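Local coordinates for immunomodulatory active chitinase (Trichuris suis, PDB 6G9C), which probably binds and hydrolyses chitin as a family 18 glycosyl hydrolase, and is an immunomodulatory active protein of a parasitic whipworm, at residues A[322-327]-A[344-349]. Numbering follows the deposited sequence.
Sequences AKRVWD and YDDVES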
# COMPACT_ATOMS: atom_id res chain seq x y z
N ALA A 322 -24.62 -6.46 36.72
CA ALA A 322 -23.48 -7.14 37.32
C ALA A 322 -22.73 -6.21 38.26
O ALA A 322 -22.74 -4.98 38.10
CB ALA A 322 -22.54 -7.67 36.24
N LYS A 323 -22.07 -6.79 39.25
CA LYS A 323 -21.34 -6.04 40.26
C LYS A 323 -19.86 -5.99 39.88
O LYS A 323 -19.25 -7.03 39.61
CB LYS A 323 -21.50 -6.67 41.65
CG LYS A 323 -20.66 -5.99 42.73
CD LYS A 323 -20.82 -6.66 44.10
CE LYS A 323 -20.60 -8.17 44.00
NZ LYS A 323 -20.35 -8.83 45.31
N ARG A 324 -19.30 -4.79 39.86
CA ARG A 324 -17.88 -4.59 39.64
C ARG A 324 -17.19 -4.35 40.98
O ARG A 324 -17.70 -3.60 41.82
CB ARG A 324 -17.66 -3.39 38.70
CG ARG A 324 -16.22 -2.94 38.55
CD ARG A 324 -16.14 -1.76 37.61
NE ARG A 324 -14.78 -1.34 37.31
CZ ARG A 324 -14.07 -0.52 38.09
NH1 ARG A 324 -14.60 -0.06 39.22
NH2 ARG A 324 -12.84 -0.16 37.74
N VAL A 325 -16.04 -4.99 41.18
CA VAL A 325 -15.20 -4.76 42.34
C VAL A 325 -13.81 -4.35 41.85
O VAL A 325 -13.25 -4.99 40.96
CB VAL A 325 -15.10 -6.00 43.25
CG1 VAL A 325 -14.15 -5.71 44.42
CG2 VAL A 325 -16.47 -6.42 43.75
N TRP A 326 -13.27 -3.28 42.43
CA TRP A 326 -11.91 -2.84 42.12
C TRP A 326 -10.95 -3.45 43.13
O TRP A 326 -11.13 -3.28 44.34
CB TRP A 326 -11.83 -1.31 42.16
CG TRP A 326 -10.43 -0.76 41.94
CD1 TRP A 326 -9.63 -0.15 42.87
CD2 TRP A 326 -9.70 -0.75 40.72
NE1 TRP A 326 -8.43 0.22 42.29
CE2 TRP A 326 -8.46 -0.14 40.97
CE3 TRP A 326 -9.97 -1.23 39.43
CZ2 TRP A 326 -7.48 0.01 39.98
CZ3 TRP A 326 -9.00 -1.07 38.45
CH2 TRP A 326 -7.78 -0.45 38.73
N ASP A 327 -9.94 -4.17 42.65
CA ASP A 327 -8.89 -4.71 43.52
C ASP A 327 -7.69 -3.79 43.43
O ASP A 327 -6.91 -3.86 42.47
CB ASP A 327 -8.51 -6.13 43.11
CG ASP A 327 -7.50 -6.74 44.06
OD1 ASP A 327 -7.86 -6.97 45.24
OD2 ASP A 327 -6.34 -6.98 43.64
N TYR A 344 -10.96 -9.22 34.73
CA TYR A 344 -10.86 -8.60 33.42
C TYR A 344 -10.02 -7.34 33.54
O TYR A 344 -9.46 -7.05 34.59
CB TYR A 344 -12.25 -8.31 32.82
CG TYR A 344 -13.05 -7.23 33.53
CD1 TYR A 344 -13.65 -7.47 34.77
CD2 TYR A 344 -13.26 -5.99 32.93
CE1 TYR A 344 -14.40 -6.49 35.40
CE2 TYR A 344 -14.01 -5.00 33.56
CZ TYR A 344 -14.57 -5.25 34.80
OH TYR A 344 -15.33 -4.28 35.42
N ASP A 345 -9.90 -6.62 32.43
CA ASP A 345 -9.20 -5.33 32.41
C ASP A 345 -10.11 -4.25 31.83
O ASP A 345 -10.94 -4.51 30.96
CB ASP A 345 -7.88 -5.43 31.62
CG ASP A 345 -6.73 -5.93 32.49
OD1 ASP A 345 -6.59 -7.17 32.62
OD2 ASP A 345 -6.00 -5.09 33.06
N ASP A 346 -9.95 -3.04 32.34
CA ASP A 346 -10.85 -1.96 31.94
C ASP A 346 -10.04 -0.67 31.83
O ASP A 346 -8.80 -0.69 31.86
CB ASP A 346 -12.04 -1.87 32.91
CG ASP A 346 -11.66 -1.36 34.31
OD1 ASP A 346 -10.46 -1.17 34.62
OD2 ASP A 346 -12.59 -1.13 35.12
N VAL A 347 -10.74 0.46 31.72
CA VAL A 347 -10.03 1.73 31.52
C VAL A 347 -9.13 2.02 32.71
O VAL A 347 -7.98 2.46 32.55
CB VAL A 347 -11.02 2.88 31.26
CG1 VAL A 347 -10.25 4.18 31.24
CG2 VAL A 347 -11.72 2.69 29.92
N GLU A 348 -9.62 1.79 33.93
CA GLU A 348 -8.79 2.06 35.10
C GLU A 348 -7.57 1.15 35.16
O GLU A 348 -6.47 1.60 35.49
CB GLU A 348 -9.61 1.94 36.39
CG GLU A 348 -10.78 2.93 36.50
CD GLU A 348 -10.35 4.36 36.76
OE1 GLU A 348 -9.14 4.67 36.67
OE2 GLU A 348 -11.23 5.20 37.07
N SER A 349 -7.74 -0.15 34.87
CA SER A 349 -6.58 -1.04 34.94
C SER A 349 -5.60 -0.74 33.81
O SER A 349 -4.38 -0.78 34.02
CB SER A 349 -7.02 -2.52 34.91
OG SER A 349 -7.50 -2.93 33.64
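R324 and D346 meet tip to tip in a side-on salt bridge in which NE and NH2 of the arginine both donate to one oxygen. R324 NH2 donates to the syn lone pair of D346 OD2 (2.8 Å, N-H...O 152°). The bond from R324 NE to D346 OD2, at 3.1 Å, is more bent (138°). Guanidinium and carboxylate are nearly coplanar, 22° apart. With CG anti to the backbone N and the chain extended to NE, the guanidinium arrives at the carboxylate. The other carboxylate oxygen is engaged too: S349 N donates to D346 OD1 at 2.9 Å, and D346 N returns a bond to S349 OG, the reciprocal pair of a capping box at the start of helix 347-360. One aspartate thus caps the helix and pairs with the strand. The hydroxyl of buried Y344 abuts the aliphatic part of R324, OH to CD 3.4 Å, the side chains crossing at about a right angle. Toward solvent the fit slackens: the six-membered ring of W326 lies obliquely against exposed E348, with CZ3 of W326 3.7 Å from CB of E348, while the E348 carboxylate turns away to K351 and W326 NE1 bonds D328. The contact joins strand 323-327, paired antiparallel with strand 332-337, to the N-terminus of helix 347-360 beside helix 311-319, consistent with the alpha+beta insertion domain of family 18 chitinases.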